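Local coordinates for protein putative MAR1 (PDB 1X9G) that is of unknown function but belongs to the isochorismatase superfamily, and is named a putative ribonuclease, at residues Cys42-Glu54 with Ile75-Leu87. Sequence-based numbering, arbitrary orientation.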
ATOM      1  N   CYS A  42       7.591 -18.972 -12.447  1.00 58.88           N
ATOM      2  CA  CYS A  42       6.269 -19.576 -12.284  1.00 60.42           C
ATOM      3  C   CYS A  42       6.320 -21.104 -12.376  1.00 61.31           C
ATOM      4  O   CYS A  42       5.640 -21.807 -11.619  1.00 61.97           O
ATOM      5  CB  CYS A  42       5.298 -19.049 -13.329  1.00 60.55           C
ATOM      6  SG  CYS A  42       4.991 -17.318 -13.180  1.00 62.63           S
ATOM      7  N   VAL A  43       7.120 -21.605 -13.324  1.00 61.65           N
ATOM      8  CA  VAL A  43       7.315 -23.047 -13.527  1.00 61.11           C
ATOM      9  C   VAL A  43       7.982 -23.635 -12.284  1.00 60.97           C
ATOM     10  O   VAL A  43       7.590 -24.685 -11.795  1.00 60.47           O
ATOM     11  CB  VAL A  43       8.130 -23.313 -14.851  1.00 61.34           C
ATOM     12  CG1 VAL A  43       8.539 -24.742 -15.016  1.00 58.40           C
ATOM     13  CG2 VAL A  43       7.313 -22.877 -16.092  1.00 61.75           C
ATOM     14  N   PHE A  44       8.977 -22.922 -11.771  1.00 61.30           N
ATOM     15  CA  PHE A  44       9.737 -23.360 -10.613  1.00 61.29           C
ATOM     16  C   PHE A  44       8.849 -23.561  -9.396  1.00 61.14           C
ATOM     17  O   PHE A  44       9.043 -24.522  -8.630  1.00 62.36           O
ATOM     18  CB  PHE A  44      10.847 -22.349 -10.290  1.00 61.91           C
ATOM     19  CG  PHE A  44      11.559 -22.636  -9.007  1.00 62.97           C
ATOM     20  CD1 PHE A  44      12.605 -23.579  -8.964  1.00 64.88           C
ATOM     21  CD2 PHE A  44      11.164 -22.017  -7.823  1.00 62.32           C
ATOM     22  CE1 PHE A  44      13.274 -23.881  -7.732  1.00 62.12           C
ATOM     23  CE2 PHE A  44      11.818 -22.314  -6.597  1.00 60.72           C
ATOM     24  CZ  PHE A  44      12.878 -23.236  -6.567  1.00 60.71           C
ATOM     25  N   VAL A  45       7.900 -22.640  -9.227  1.00 60.05           N
ATOM     26  CA  VAL A  45       6.997 -22.590  -8.087  1.00 58.37           C
ATOM     27  C   VAL A  45       5.971 -23.691  -8.270  1.00 58.17           C
ATOM     28  O   VAL A  45       5.585 -24.349  -7.304  1.00 58.73           O
ATOM     29  CB  VAL A  45       6.311 -21.163  -7.937  1.00 58.02           C
ATOM     30  CG1 VAL A  45       5.127 -21.185  -7.000  1.00 55.90           C
ATOM     31  CG2 VAL A  45       7.304 -20.135  -7.464  1.00 56.74           C
ATOM     32  N   ALA A  46       5.525 -23.879  -9.501  1.00 58.32           N
ATOM     33  CA  ALA A  46       4.638 -24.997  -9.876  1.00 58.85           C
ATOM     34  C   ALA A  46       5.249 -26.335  -9.517  1.00 58.58           C
ATOM     35  O   ALA A  46       4.595 -27.147  -8.859  1.00 58.32           O
ATOM     36  CB  ALA A  46       4.301 -24.965 -11.364  1.00 58.70           C
ATOM     37  N   ASN A  47       6.512 -26.538  -9.897  1.00 59.29           N
ATOM     38  CA  ASN A  47       7.269 -27.728  -9.434  1.00 60.62           C
ATOM     39  C   ASN A  47       7.387 -27.777  -7.918  1.00 61.03           C
ATOM     40  O   ASN A  47       7.007 -28.792  -7.348  1.00 61.95           O
ATOM     41  CB  ASN A  47       8.662 -27.860 -10.072  1.00 60.88           C
ATOM     42  CG  ASN A  47       8.605 -28.150 -11.575  1.00 61.45           C
ATOM     43  OD1 ASN A  47       7.785 -28.952 -12.053  1.00 63.58           O
ATOM     44  ND2 ASN A  47       9.496 -27.495 -12.328  1.00 62.51           N
ATOM     45  N   ARG A  48       7.855 -26.688  -7.272  1.00 60.51           N
ATOM     46  CA  ARG A  48       7.968 -26.623  -5.788  1.00 60.33           C
ATOM     47  C   ARG A  48       6.732 -27.075  -5.013  1.00 60.27           C
ATOM     48  O   ARG A  48       6.844 -27.905  -4.110  1.00 59.58           O
ATOM     49  CB  ARG A  48       8.415 -25.242  -5.276  1.00 60.28           C
ATOM     50  CG  ARG A  48       8.444 -25.125  -3.730  1.00 59.89           C
ATOM     51  CD  ARG A  48       9.075 -23.771  -3.218  1.00 59.52           C
ATOM     52  NE  ARG A  48      10.543 -23.847  -3.147  1.00 55.34           N
ATOM     53  CZ  ARG A  48      11.365 -22.804  -3.016  1.00 56.51           C
ATOM     54  NH1 ARG A  48      10.885 -21.556  -2.909  1.00 56.76           N
ATOM     55  NH2 ARG A  48      12.683 -23.001  -2.973  1.00 53.18           N
ATOM     56  N   LEU A  49       5.571 -26.521  -5.363  1.00 60.29           N
ATOM     57  CA  LEU A  49       4.283 -26.907  -4.742  1.00 60.34           C
ATOM     58  C   LEU A  49       3.830 -28.309  -5.162  1.00 60.69           C
ATOM     59  O   LEU A  49       2.934 -28.892  -4.527  1.00 60.83           O
ATOM     60  CB  LEU A  49       3.182 -25.871  -5.073  1.00 59.83           C
ATOM     61  CG  LEU A  49       3.140 -24.521  -4.310  1.00 61.03           C
ATOM     62  CD1 LEU A  49       2.989 -24.709  -2.791  1.00 57.66           C
ATOM     63  CD2 LEU A  49       4.377 -23.731  -4.547  1.00 61.61           C
ATOM     64  N   ALA A  50       4.417 -28.819  -6.251  1.00 60.59           N
ATOM     65  CA  ALA A  50       4.041 -30.130  -6.786  1.00 60.94           C
ATOM     66  C   ALA A  50       4.670 -31.140  -5.887  1.00 61.00           C
ATOM     67  O   ALA A  50       3.973 -32.005  -5.367  1.00 60.97           O
ATOM     68  CB  ALA A  50       4.510 -30.320  -8.246  1.00 60.12           C
ATOM     69  N   ARG A  51       5.976 -30.970  -5.655  1.00 61.44           N
ATOM     70  CA  ARG A  51       6.752 -31.851  -4.779  1.00 62.21           C
ATOM     71  C   ARG A  51       6.272 -31.774  -3.337  1.00 63.06           C
ATOM     72  O   ARG A  51       6.234 -32.799  -2.627  1.00 64.70           O
ATOM     73  CB  ARG A  51       8.248 -31.533  -4.860  1.00 61.93           C
ATOM     74  CG  ARG A  51       8.842 -31.497  -6.303  1.00 62.37           C
ATOM     75  CD  ARG A  51       8.868 -32.846  -6.983  1.00 57.25           C
ATOM     76  NE  ARG A  51       7.567 -33.311  -7.461  1.00 55.47           N
ATOM     77  CZ  ARG A  51       6.966 -32.857  -8.567  1.00 58.14           C
ATOM     78  NH1 ARG A  51       7.523 -31.855  -9.269  1.00 55.65           N
ATOM     79  NH2 ARG A  51       5.779 -33.366  -8.955  1.00 55.20           N
ATOM     80  N   LEU A  52       5.907 -30.571  -2.902  1.00 62.93           N
ATOM     81  CA  LEU A  52       5.324 -30.365  -1.583  1.00 62.71           C
ATOM     82  C   LEU A  52       4.038 -31.186  -1.356  1.00 62.87           C
ATOM     83  O   LEU A  52       3.847 -31.755  -0.278  1.00 62.11           O
ATOM     84  CB  LEU A  52       5.051 -28.863  -1.323  1.00 62.61           C
ATOM     85  CG  LEU A  52       4.393 -28.586   0.038  1.00 61.83           C
ATOM     86  CD1 LEU A  52       5.364 -29.093   1.068  1.00 59.11           C
ATOM     87  CD2 LEU A  52       3.989 -27.126   0.312  1.00 61.28           C
ATOM     88  N   HIS A  53       3.150 -31.181  -2.344  1.00 63.20           N
ATOM     89  CA  HIS A  53       1.877 -31.872  -2.224  1.00 64.69           C
ATOM     90  C   HIS A  53       2.084 -33.396  -2.126  1.00 65.47           C
ATOM     91  O   HIS A  53       1.381 -34.058  -1.359  1.00 65.85           O
ATOM     92  CB  HIS A  53       0.951 -31.493  -3.387  1.00 64.90           C
ATOM     93  CG  HIS A  53       0.035 -32.592  -3.840  1.00 65.08           C
ATOM     94  ND1 HIS A  53      -1.067 -32.995  -3.116  1.00 63.45           N
ATOM     95  CD2 HIS A  53       0.050 -33.356  -4.962  1.00 65.80           C
ATOM     96  CE1 HIS A  53      -1.688 -33.961  -3.769  1.00 64.70           C
ATOM     97  NE2 HIS A  53      -1.025 -34.205  -4.888  1.00 66.04           N
ATOM     98  N   GLU A  54       3.050 -33.930  -2.883  1.00 65.66           N
ATOM     99  CA  GLU A  54       3.488 -35.329  -2.739  1.00 65.93           C
ATOM    100  C   GLU A  54       3.993 -35.658  -1.333  1.00 65.94           C
ATOM    101  O   GLU A  54       3.741 -36.735  -0.843  1.00 65.75           O
ATOM    102  CB  GLU A  54       4.529 -35.677  -3.792  1.00 65.80           C
ATOM    103  CG  GLU A  54       3.895 -35.660  -5.152  1.00 67.02           C
ATOM    104  CD  GLU A  54       4.875 -35.563  -6.279  1.00 69.62           C
ATOM    105  OE1 GLU A  54       6.010 -35.093  -6.062  1.00 69.92           O
ATOM    106  OE2 GLU A  54       4.491 -35.949  -7.406  1.00 73.29           O
ATOM    107  N   ILE A  75      -0.023 -27.581 -21.340  1.00 72.71           N
ATOM    108  CA  ILE A  75       0.701 -27.199 -20.118  1.00 73.43           C
ATOM    109  C   ILE A  75       2.189 -27.545 -20.126  1.00 74.27           C
ATOM    110  O   ILE A  75       2.584 -28.637 -19.741  1.00 74.75           O
ATOM    111  CB  ILE A  75      -0.027 -27.678 -18.778  1.00 73.38           C
ATOM    112  CG1 ILE A  75       0.458 -26.868 -17.555  1.00 72.82           C
ATOM    113  CG2 ILE A  75       0.060 -29.195 -18.572  1.00 72.34           C
ATOM    114  CD1 ILE A  75       1.167 -27.629 -16.385  1.00 69.64           C
ATOM    115  N   VAL A  76       3.002 -26.585 -20.566  1.00 74.89           N
ATOM    116  CA  VAL A  76       4.475 -26.696 -20.605  1.00 75.31           C
ATOM    117  C   VAL A  76       5.071 -27.938 -19.877  1.00 75.76           C
ATOM    118  O   VAL A  76       4.833 -28.134 -18.665  1.00 75.57           O
ATOM    119  CB  VAL A  76       5.135 -25.361 -20.152  1.00 75.37           C
ATOM    120  CG1 VAL A  76       6.582 -25.567 -19.674  1.00 75.72           C
ATOM    121  CG2 VAL A  76       5.035 -24.320 -21.283  1.00 75.26           C
ATOM    122  N   PRO A  77       5.820 -28.789 -20.632  1.00 76.07           N
ATOM    123  CA  PRO A  77       6.405 -30.053 -20.143  1.00 75.99           C
ATOM    124  C   PRO A  77       7.302 -29.914 -18.926  1.00 75.73           C
ATOM    125  O   PRO A  77       7.255 -30.759 -18.036  1.00 75.84           O
ATOM    126  CB  PRO A  77       7.234 -30.562 -21.346  1.00 75.94           C
ATOM    127  CG  PRO A  77       7.352 -29.418 -22.267  1.00 75.85           C
ATOM    128  CD  PRO A  77       6.126 -28.590 -22.065  1.00 76.18           C
ATOM    129  N   GLU A  78       8.120 -28.868 -18.888  1.00 75.47           N
ATOM    130  CA  GLU A  78       9.005 -28.658 -17.753  1.00 75.54           C
ATOM    131  C   GLU A  78       8.271 -28.635 -16.376  1.00 74.49           C
ATOM    132  O   GLU A  78       8.908 -28.725 -15.324  1.00 74.54           O
ATOM    133  CB  GLU A  78       9.938 -27.460 -18.036  1.00 76.22           C
ATOM    134  CG  GLU A  78      10.546 -26.735 -16.814  1.00 80.52           C
ATOM    135  CD  GLU A  78      11.606 -27.541 -16.022  1.00 85.28           C
ATOM    136  OE1 GLU A  78      12.733 -27.721 -16.550  1.00 88.73           O
ATOM    137  OE2 GLU A  78      11.334 -27.942 -14.857  1.00 85.23           O
ATOM    138  N   ILE A  79       6.937 -28.584 -16.366  1.00 73.29           N
ATOM    139  CA  ILE A  79       6.210 -28.930 -15.135  1.00 72.95           C
ATOM    140  C   ILE A  79       5.857 -30.442 -15.054  1.00 73.76           C
ATOM    141  O   ILE A  79       4.987 -30.953 -15.797  1.00 73.12           O
ATOM    142  CB  ILE A  79       4.938 -28.070 -14.883  1.00 72.41           C
ATOM    143  CG1 ILE A  79       5.298 -26.589 -14.761  1.00 72.32           C
ATOM    144  CG2 ILE A  79       4.230 -28.516 -13.589  1.00 70.70           C
ATOM    145  CD1 ILE A  79       4.196 -25.631 -15.232  1.00 69.69           C
ATOM    146  N   THR A  80       6.526 -31.128 -14.125  1.00 74.25           N
ATOM    147  CA  THR A  80       6.219 -32.506 -13.819  1.00 74.63           C
ATOM    148  C   THR A  80       5.136 -32.649 -12.759  1.00 74.87           C
ATOM    149  O   THR A  80       5.402 -32.747 -11.568  1.00 75.23           O
ATOM    150  CB  THR A  80       7.470 -33.369 -13.528  1.00 74.92           C
ATOM    151  OG1 THR A  80       8.596 -32.531 -13.254  1.00 71.82           O
ATOM    152  CG2 THR A  80       7.780 -34.260 -14.783  1.00 77.49           C
ATOM    153  N   LEU A  81       3.904 -32.649 -13.257  1.00 75.28           N
ATOM    154  CA  LEU A  81       2.683 -32.903 -12.506  1.00 75.99           C
ATOM    155  C   LEU A  81       2.742 -34.117 -11.583  1.00 76.44           C
ATOM    156  O   LEU A  81       3.360 -35.135 -11.930  1.00 76.85           O
ATOM    157  CB  LEU A  81       1.526 -33.127 -13.497  1.00 76.14           C
ATOM    158  CG  LEU A  81       0.966 -31.971 -14.331  1.00 76.23           C
ATOM    159  CD1 LEU A  81       1.069 -30.654 -13.517  1.00 74.18           C
ATOM    160  CD2 LEU A  81       1.635 -31.868 -15.710  1.00 75.30           C
ATOM    161  N   PRO A  82       2.065 -34.034 -10.424  1.00 76.49           N
ATOM    162  CA  PRO A  82       1.885 -35.212  -9.577  1.00 76.53           C
ATOM    163  C   PRO A  82       0.894 -36.181 -10.239  1.00 76.68           C
ATOM    164  O   PRO A  82       0.042 -35.740 -11.017  1.00 76.55           O
ATOM    165  CB  PRO A  82       1.285 -34.634  -8.287  1.00 76.72           C
ATOM    166  CG  PRO A  82       1.347 -33.161  -8.405  1.00 76.15           C
ATOM    167  CD  PRO A  82       1.423 -32.841  -9.852  1.00 76.71           C
ATOM    168  N   LYS A  83       0.992 -37.482  -9.944  1.00 76.45           N
ATOM    169  CA  LYS A  83       0.054 -38.450 -10.536  1.00 76.17           C
ATOM    170  C   LYS A  83      -1.375 -38.166 -10.087  1.00 75.58           C
ATOM    171  O   LYS A  83      -2.330 -38.430 -10.822  1.00 75.40           O
ATOM    172  CB  LYS A  83       0.430 -39.906 -10.198  1.00 76.74           C
ATOM    173  CG  LYS A  83       1.883 -40.251 -10.419  1.00 78.15           C
ATOM    174  CD  LYS A  83       2.312 -39.969 -11.853  1.00 81.97           C
ATOM    175  CE  LYS A  83       3.783 -40.295 -12.051  1.00 83.70           C
ATOM    176  NZ  LYS A  83       3.989 -40.953 -13.376  1.00 84.39           N
ATOM    177  N   THR A  84      -1.512 -37.614  -8.883  1.00 74.73           N
ATOM    178  CA  THR A  84      -2.818 -37.285  -8.338  1.00 74.07           C
ATOM    179  C   THR A  84      -3.501 -36.043  -8.961  1.00 73.60           C
ATOM    180  O   THR A  84      -4.654 -35.764  -8.633  1.00 73.25           O
ATOM    181  CB  THR A  84      -2.750 -37.137  -6.800  1.00 74.35           C
ATOM    182  OG1 THR A  84      -1.535 -36.474  -6.444  1.00 73.71           O
ATOM    183  CG2 THR A  84      -2.775 -38.517  -6.121  1.00 73.94           C
ATOM    184  N   ALA A  85      -2.813 -35.326  -9.857  1.00 72.94           N
ATOM    185  CA  ALA A  85      -3.303 -34.022 -10.392  1.00 73.19           C
ATOM    186  C   ALA A  85      -4.700 -34.016 -11.055  1.00 73.13           C
ATOM    187  O   ALA A  85      -5.019 -34.913 -11.831  1.00 73.60           O
ATOM    188  CB  ALA A  85      -2.264 -33.406 -11.356  1.00 72.77           C
ATOM    189  N   HIS A  86      -5.528 -33.006 -10.771  1.00 72.75           N
ATOM    190  CA  HIS A  86      -6.826 -32.910 -11.445  1.00 72.21           C
ATOM    191  C   HIS A  86      -6.742 -31.903 -12.540  1.00 72.23           C
ATOM    192  O   HIS A  86      -6.963 -30.695 -12.347  1.00 73.31           O
ATOM    193  CB  HIS A  86      -7.953 -32.577 -10.501  1.00 71.93           C
ATOM    194  CG  HIS A  86      -7.997 -33.467  -9.310  1.00 73.16           C
ATOM    195  ND1 HIS A  86      -8.882 -34.515  -9.201  1.00 73.93           N
ATOM    196  CD2 HIS A  86      -7.240 -33.489  -8.185  1.00 74.99           C
ATOM    197  CE1 HIS A  86      -8.668 -35.146  -8.058  1.00 75.60           C
ATOM    198  NE2 HIS A  86      -7.681 -34.540  -7.419  1.00 75.91           N
ATOM    199  N   LEU A  87      -6.406 -32.406 -13.709  1.00 71.42           N
ATOM    200  CA  LEU A  87      -6.162 -31.562 -14.835  1.00 70.73           C
ATOM    201  C   LEU A  87      -7.469 -31.243 -15.566  1.00 69.77           C
ATOM    202  O   LEU A  87      -8.229 -32.132 -15.872  1.00 69.32           O
ATOM    203  CB  LEU A  87      -5.076 -32.212 -15.671  1.00 70.77           C
ATOM    204  CG  LEU A  87      -4.832 -32.027 -17.143  1.00 72.63           C
ATOM    205  CD1 LEU A  87      -5.202 -30.644 -17.658  1.00 74.55           C
ATOM    206  CD2 LEU A  87      -3.339 -32.244 -17.181  1.00 75.26           C
TER
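Val43 lays its CG1 methyl against Ile79, 3.7 Å from CG1 of that residue. With chi1 at 172°, anti to the backbone N, this methyl is turned toward both Ile79 and CG of Glu78. CB of Ala46 meets the same isoleucine branch.

Asn47 uses both ends of its amide. Asn47 OD1 accepts from Thr80 N, 3.3 Å away and in the carbonyl plane. Asn47 ND2 donates to Glu78 O at 3.3 Å and more weakly to the Glu78 carboxylate, whose plane is turned 68° from the amide.

Arg51 bends at chi2 and chi3, which lays one guanidinium face on Ala50 CB, offset toward the rim. Arg51 NH2 reaches Thr80 O at 2.7 Å, nearly in line with the C=O bond. The salt bridge from Arg51 NE to Glu54 OE1, also 2.7 Å, helps fix the guanidinium.

Pro82 packs on the edge of the His53 ring, Pro82 CG to His53 CD2 3.7 Å. The ring hydrogen-bonds through both nitrogens: His53 NE2 with Thr84 OG1 at 2.8 Å, and ND1 with Thr60 OG1 on strand 60-67.

The contact joins helix 39-55 to the connection leading into 86-90, an outermost strand of the parallel sheet within this chain. Amide and guanidinium groups of the helix thus satisfy main-chain polar atoms of Glu78 and Thr80.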